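Local coordinates for protein adenosine deaminase (Burkholderia ambifaria, PDB 4GXW) that binds zinc as an amidohydrolase of the adenosine and AMP deaminase family and probably removes the amino group from a purine by hydrolysis, at residues I16-T19 with A20-A24; V168-V171 with D172-K175; G221-W224 with R225-E228. All coordinates share one frame; numbering follows the deposited sequence.

Contact 1 of 3, residues I16-T19 with A20-A24; sequences IEIT and AAHRA
The carbonyl O of E17 lies 3.6 Å from CE1 of H22, a loose contact with the carbon between the two ring nitrogens. I18 follows with its methyl branch. Its CG2 stands 3.7 Å from CZ of R23, over the centre of one guanidinium face. It gets there by lying anti to the backbone N of I18. The R23 chain runs extended from CG to NE, which carries the flat group back beside the loop. The same CG2 also touches CB of H22. T19 is the N-cap of helix 20-28. Its N-H is donated to ND1 of H22 at 3.2 Å, 30° out of the imidazole plane, a bond to a side chain three residues on, as in one half of a capping box. Its OG1 makes a second hydrogen bond with that ND1, at 2.8 Å and near the ring plane. The T19 carbonyl O accepts the N-H of R23 at 3.0 Å, the first turn of the helix. Beyond the contact, the H22 ring meets F318, and I18 rests on helix 310-319. Two bonds from one residue grip a single ring nitrogen, and this holds the rotation of the imidazole at the start of the helix.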
loop_
_atom_site.group_PDB
_atom_site.type_symbol
_atom_site.label_atom_id
_atom_site.label_comp_id
_atom_site.label_asym_id
_atom_site.label_seq_id
_atom_site.Cartn_x
_atom_site.Cartn_y
_atom_site.Cartn_z
ATOM N N ILE A 16 10.881 -3.163 -23.922
ATOM C CA ILE A 16 11.417 -4.161 -22.997
ATOM C C ILE A 16 10.547 -5.404 -23.019
ATOM O O ILE A 16 9.341 -5.336 -22.758
ATOM C CB ILE A 16 11.475 -3.670 -21.532
ATOM C CG1 ILE A 16 12.214 -2.339 -21.420
ATOM C CG2 ILE A 16 12.156 -4.716 -20.655
ATOM C CD1 ILE A 16 12.293 -1.817 -19.998
ATOM N N GLU A 17 11.152 -6.544 -23.326
ATOM C CA GLU A 17 10.439 -7.805 -23.224
ATOM C C GLU A 17 10.767 -8.447 -21.886
ATOM O O GLU A 17 11.933 -8.691 -21.573
ATOM C CB GLU A 17 10.791 -8.738 -24.385
ATOM C CG GLU A 17 10.331 -8.226 -25.744
ATOM C CD GLU A 17 8.829 -8.019 -25.811
ATOM O OE1 GLU A 17 8.387 -7.058 -26.477
ATOM O OE2 GLU A 17 8.086 -8.819 -25.202
ATOM N N ILE A 18 9.734 -8.679 -21.083
ATOM C CA ILE A 18 9.909 -9.337 -19.799
ATOM C C ILE A 18 10.028 -10.840 -20.020
ATOM O O ILE A 18 9.149 -11.463 -20.617
ATOM C CB ILE A 18 8.746 -9.028 -18.836
ATOM C CG1 ILE A 18 8.667 -7.520 -18.565
ATOM C CG2 ILE A 18 8.915 -9.804 -17.537
ATOM C CD1 ILE A 18 9.965 -6.926 -18.058
ATOM N N THR A 19 11.128 -11.414 -19.547
ATOM C CA THR A 19 11.388 -12.834 -19.732
ATOM C C THR A 19 11.254 -13.553 -18.404
ATOM O O THR A 19 11.098 -12.916 -17.356
ATOM C CB THR A 19 12.803 -13.065 -20.266
ATOM O OG1 THR A 19 13.754 -12.678 -19.270
ATOM C CG2 THR A 19 13.032 -12.244 -21.522
ATOM N N ALA A 20 11.327 -14.880 -18.444
ATOM C CA ALA A 20 11.316 -15.676 -17.223
ATOM C C ALA A 20 12.424 -15.225 -16.275
ATOM O O ALA A 20 12.222 -15.180 -15.069
ATOM C CB ALA A 20 11.460 -17.155 -17.542
ATOM N N ALA A 21 13.589 -14.889 -16.831
ATOM C CA ALA A 21 14.711 -14.387 -16.037
ATOM C C ALA A 21 14.326 -13.131 -15.252
ATOM O O ALA A 21 14.620 -13.011 -14.051
ATOM C CB ALA A 21 15.913 -14.115 -16.932
ATOM N N HIS A 22 13.675 -12.192 -15.932
ATOM C CA HIS A 22 13.199 -10.975 -15.283
ATOM C C HIS A 22 12.217 -11.313 -14.174
ATOM O O HIS A 22 12.312 -10.780 -13.069
ATOM C CB HIS A 22 12.530 -10.041 -16.294
ATOM C CG HIS A 22 13.480 -9.419 -17.270
ATOM N ND1 HIS A 22 13.733 -9.961 -18.511
ATOM C CD2 HIS A 22 14.245 -8.305 -17.181
ATOM C CE1 HIS A 22 14.608 -9.205 -19.150
ATOM N NE2 HIS A 22 14.935 -8.193 -18.365
ATOM N N ARG A 23 11.267 -12.200 -14.462
ATOM C CA ARG A 23 10.274 -12.558 -13.449
ATOM C C ARG A 23 10.909 -13.196 -12.216
ATOM O O ARG A 23 10.477 -12.927 -11.097
ATOM C CB ARG A 23 9.174 -13.445 -14.039
ATOM C CG ARG A 23 8.331 -12.717 -15.084
ATOM C CD ARG A 23 7.254 -13.593 -15.698
ATOM N NE ARG A 23 6.479 -12.812 -16.655
ATOM C CZ ARG A 23 6.698 -12.797 -17.961
ATOM N NH1 ARG A 23 7.645 -13.562 -18.491
ATOM N NH2 ARG A 23 5.954 -12.032 -18.740
ATOM N N ALA A 24 11.940 -14.009 -12.424
ATOM C CA ALA A 24 12.653 -14.626 -11.317
ATOM C C ALA A 24 13.347 -13.548 -10.484
ATOM O O ALA A 24 13.351 -13.621 -9.251
ATOM C CB ALA A 24 13.665 -15.650 -11.831
#

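Contact 2 of 3, residues V168-V171 with D172-K175; sequences VAIV and DWMK
W173 lays its indole face over the backbone of A169, one helical turn earlier. The A169 carbonyl O sits 3.2 Å above the ring plane, offset toward the rim. The same oxygen accepts the N-H of W173 at 2.9 Å, so it meets one residue through both backbone and ring. The A169 methyl lies over a ring face too, with CB 4.4 Å from CH2 of W173. The W173 CG is anti to its own carbonyl carbon (chi1 -77°), which sends the indole back along the helix toward A169. CG1 of I170 adds an apolar contact to CE3 of W173 at 4.2 Å. I170 and M174 lie side by side and point the same way, with CG2 of I170 3.8 Å from SD of M174. V171 and K175 instead meet at a slant. Here CG1 of V171 touches CE of K175 at 3.9 Å. A bend at chi3 (-80°) turns the lysine end toward D172. NZ of K175 and OD1 of D172 form a long salt bridge of 3.7 Å on an exposed side. D172, M174 and K175 also donate backbone N-H bonds to V168, I170 and V171, the regular i to i+4 pattern. Beyond the contact, the W173 ring stacks with Y130 and also touches helix 119-126. The side chains of I170 and M174 touch P156 of strand 151-159. This is the helix of a beta-alpha-beta unit, strand 151-159, helix 164-176 and strand 184-188, as expected for the TIM-barrel fold of this family.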
loop_
_atom_site.group_PDB
_atom_site.type_symbol
_atom_site.label_atom_id
_atom_site.label_comp_id
_atom_site.label_asym_id
_atom_site.label_seq_id
_atom_site.Cartn_x
_atom_site.Cartn_y
_atom_site.Cartn_z
ATOM N N VAL A 168 -10.485 11.118 15.772
ATOM C CA VAL A 168 -10.048 11.210 17.160
ATOM C C VAL A 168 -10.381 9.919 17.912
ATOM O O VAL A 168 -9.569 9.429 18.705
ATOM C CB VAL A 168 -10.649 12.451 17.861
ATOM C CG1 VAL A 168 -10.337 12.449 19.364
ATOM C CG2 VAL A 168 -10.124 13.723 17.208
ATOM N N ALA A 169 -11.557 9.352 17.640
ATOM C CA ALA A 169 -11.966 8.103 18.286
ATOM C C ALA A 169 -10.966 6.970 18.029
ATOM O O ALA A 169 -10.696 6.153 18.912
ATOM C CB ALA A 169 -13.385 7.701 17.851
ATOM N N ILE A 170 -10.396 6.924 16.827
ATOM C CA ILE A 170 -9.402 5.900 16.506
ATOM C C ILE A 170 -8.172 5.998 17.398
ATOM O O ILE A 170 -7.689 4.984 17.927
ATOM C CB ILE A 170 -8.954 6.000 15.039
ATOM C CG1 ILE A 170 -10.111 5.616 14.118
ATOM C CG2 ILE A 170 -7.722 5.134 14.771
ATOM C CD1 ILE A 170 -9.821 5.869 12.662
ATOM N N VAL A 171 -7.666 7.216 17.574
ATOM C CA VAL A 171 -6.494 7.403 18.413
ATOM C C VAL A 171 -6.813 7.026 19.862
ATOM O O VAL A 171 -5.994 6.397 20.535
ATOM C CB VAL A 171 -5.907 8.828 18.303
ATOM C CG1 VAL A 171 -4.644 8.939 19.134
ATOM C CG2 VAL A 171 -5.594 9.158 16.846
ATOM N N ASP A 172 -8.015 7.384 20.326
ATOM C CA ASP A 172 -8.479 6.972 21.657
ATOM C C ASP A 172 -8.454 5.440 21.789
ATOM O O ASP A 172 -7.958 4.890 22.775
ATOM C CB ASP A 172 -9.900 7.498 21.939
ATOM C CG ASP A 172 -9.959 9.008 22.135
ATOM O OD1 ASP A 172 -8.922 9.624 22.467
ATOM O OD2 ASP A 172 -11.062 9.578 21.980
ATOM N N TRP A 173 -8.997 4.753 20.790
ATOM C CA TRP A 173 -8.985 3.292 20.791
ATOM C C TRP A 173 -7.569 2.737 20.850
ATOM O O TRP A 173 -7.298 1.789 21.588
ATOM C CB TRP A 173 -9.695 2.747 19.551
ATOM C CG TRP A 173 -11.183 2.804 19.625
ATOM C CD1 TRP A 173 -11.958 2.625 20.737
ATOM C CD2 TRP A 173 -12.084 3.048 18.538
ATOM N NE1 TRP A 173 -13.288 2.744 20.403
ATOM C CE2 TRP A 173 -13.388 3.011 19.061
ATOM C CE3 TRP A 173 -11.911 3.287 17.174
ATOM C CZ2 TRP A 173 -14.517 3.210 18.264
ATOM C CZ3 TRP A 173 -13.033 3.482 16.386
ATOM C CH2 TRP A 173 -14.315 3.454 16.934
ATOM N N MET A 174 -6.675 3.324 20.062
ATOM C CA MET A 174 -5.290 2.857 19.993
ATOM C C MET A 174 -4.579 3.010 21.332
ATOM O O MET A 174 -3.869 2.104 21.765
ATOM C CB MET A 174 -4.520 3.587 18.891
ATOM C CG MET A 174 -4.982 3.207 17.481
ATOM S SD MET A 174 -4.329 4.291 16.206
ATOM C CE MET A 174 -2.567 3.960 16.322
ATOM N N LYS A 175 -4.786 4.152 21.985
ATOM C CA LYS A 175 -4.204 4.402 23.301
ATOM C C LYS A 175 -4.679 3.408 24.360
ATOM O O LYS A 175 -3.928 3.066 25.277
ATOM C CB LYS A 175 -4.523 5.829 23.761
ATOM C CG LYS A 175 -3.700 6.889 23.052
ATOM C CD LYS A 175 -3.986 8.295 23.579
ATOM C CE LYS A 175 -5.266 8.866 22.986
ATOM N NZ LYS A 175 -5.381 10.349 23.207
#

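Contact 3 of 3, residues G221-W224 with R225-E228; sequences GMPW and RNVE
W224 and E228 lie side by side, both side chains pointing the same way. Ring CZ3 of W224 is 3.6 Å from OE1 of E228, and the ring and carboxylate planes are 44° apart. The tryptophan takes a less common first torsion. Its CG sits between the backbone N and the carbonyl carbon (chi1 61°). This folds the indole forward, with CE3 of W224 3.3 Å from the backbone N of R225. E228 reaches the ring another way. Its CG is anti to its backbone N (chi1 -178°) and the chain stays extended beyond it. The W224 carbonyl O accepts the E228 N-H at 3.1 Å. It also takes a weak bond from V227 N. One residue earlier, P223 O accepts the N-H of N226 at 2.9 Å. The side-chain ND2 of N226 is satisfied by a hydrogen bond to E191. The same ND2 of N226 also lies 3.9 Å from CB of M222. R225 has two conformers; the touch of its guanidinium edge on CB of P223 belongs to one of them and is doubtful. The M222 side chain is bent at chi2 and chi3 and packs on E191 and N192, while its backbone O bonds to T244. The segment 221-224 comes after strand 212-217 and leads into helix 224-232. W224 and E228 both touch L251 of helix 249-258, and E228 also meets Y255.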
loop_
_atom_site.group_PDB
_atom_site.type_symbol
_atom_site.label_atom_id
_atom_site.label_comp_id
_atom_site.label_asym_id
_atom_site.label_seq_id
_atom_site.Cartn_x
_atom_site.Cartn_y
_atom_site.Cartn_z
ATOM N N GLY A 221 -5.920 13.610 -8.560
ATOM C CA GLY A 221 -5.624 14.936 -9.065
ATOM C C GLY A 221 -5.842 16.042 -8.048
ATOM O O GLY A 221 -5.909 17.211 -8.416
ATOM N N MET A 222 -5.949 15.688 -6.769
ATOM C CA MET A 222 -6.142 16.705 -5.737
ATOM C C MET A 222 -4.909 17.601 -5.636
ATOM O O MET A 222 -3.804 17.182 -5.993
ATOM C CB MET A 222 -6.494 16.062 -4.389
ATOM C CG MET A 222 -7.891 15.466 -4.342
ATOM S SD MET A 222 -9.200 16.686 -4.620
ATOM C CE MET A 222 -9.571 16.399 -6.348
ATOM N N PRO A 223 -5.095 18.849 -5.172
ATOM C CA PRO A 223 -4.008 19.833 -5.218
ATOM C C PRO A 223 -2.745 19.405 -4.469
ATOM O O PRO A 223 -2.834 18.748 -3.422
ATOM C CB PRO A 223 -4.627 21.060 -4.530
ATOM C CG PRO A 223 -6.103 20.906 -4.730
ATOM C CD PRO A 223 -6.352 19.430 -4.666
ATOM N N TRP A 224 -1.577 19.799 -4.986
ATOM C CA TRP A 224 -0.318 19.572 -4.275
ATOM C C TRP A 224 -0.345 20.197 -2.878
ATOM O O TRP A 224 0.383 19.756 -1.984
ATOM C CB TRP A 224 0.894 20.061 -5.081
ATOM C CG TRP A 224 0.905 21.531 -5.396
ATOM C CD1 TRP A 224 0.561 22.119 -6.582
ATOM C CD2 TRP A 224 1.309 22.599 -4.526
ATOM N NE1 TRP A 224 0.707 23.480 -6.494
ATOM C CE2 TRP A 224 1.166 23.801 -5.245
ATOM C CE3 TRP A 224 1.768 22.653 -3.207
ATOM C CZ2 TRP A 224 1.461 25.046 -4.685
ATOM C CZ3 TRP A 224 2.066 23.887 -2.655
ATOM C CH2 TRP A 224 1.911 25.066 -3.395
ATOM N N ARG A 225 -1.193 21.207 -2.677
ATOM C CA ARG A 225 -1.384 21.795 -1.346
ATOM C C ARG A 225 -1.684 20.736 -0.294
ATOM O O ARG A 225 -1.258 20.852 0.854
ATOM C CB ARG A 225 -2.518 22.825 -1.356
ATOM C CG ARG A 225 -2.073 24.279 -1.437
ATOM C CD ARG A 225 -3.207 25.206 -1.899
ATOM N NE ARG A 225 -4.298 25.355 -0.930
ATOM C CZ ARG A 225 -5.414 24.626 -0.912
ATOM N NH1 ARG A 225 -6.341 24.862 0.010
ATOM N NH2 ARG A 225 -5.608 23.660 -1.806
ATOM N N ASN A 226 -2.421 19.701 -0.678
ATOM C CA ASN A 226 -2.724 18.635 0.284
ATOM C C ASN A 226 -1.472 17.900 0.735
ATOM O O ASN A 226 -1.376 17.456 1.882
ATOM C CB ASN A 226 -3.731 17.626 -0.275
ATOM C CG ASN A 226 -5.150 18.165 -0.299
ATOM O OD1 ASN A 226 -5.407 19.310 0.092
ATOM N ND2 ASN A 226 -6.088 17.332 -0.753
ATOM N N VAL A 227 -0.516 17.734 -0.177
ATOM C CA VAL A 227 0.765 17.132 0.193
ATOM C C VAL A 227 1.515 18.036 1.168
ATOM O O VAL A 227 2.039 17.572 2.192
ATOM C CB VAL A 227 1.626 16.833 -1.056
ATOM C CG1 VAL A 227 2.930 16.132 -0.665
ATOM C CG2 VAL A 227 0.834 15.978 -2.038
ATOM N N GLU A 228 1.572 19.322 0.841
ATOM C CA GLU A 228 2.191 20.298 1.729
ATOM C C GLU A 228 1.553 20.292 3.124
ATOM O O GLU A 228 2.251 20.315 4.142
ATOM C CB GLU A 228 2.121 21.707 1.119
ATOM C CG GLU A 228 2.797 22.764 1.970
ATOM C CD GLU A 228 2.586 24.165 1.444
ATOM O OE1 GLU A 228 1.527 24.424 0.816
ATOM O OE2 GLU A 228 3.482 25.012 1.665
#

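All three contacts are local, and they follow one another along the chain without touching. Contacts 1 and 2 are farthest apart, with centres about 46 Å apart on opposite sides of the chain's centre. Contact 3 is about 36 Å from contact 1 and 26 Å from contact 2, again between centres. Contact 1 lies away from the zinc site formed by H35, H37, H216 and D301. The other two are nearer to it. The side chain of I170 in contact 2 is about 12 Å from that of H37. In contact 3, N226 is about 9 Å from H216, side chain to side chain, and the M222 side chain is about 13 Å from the zinc ion.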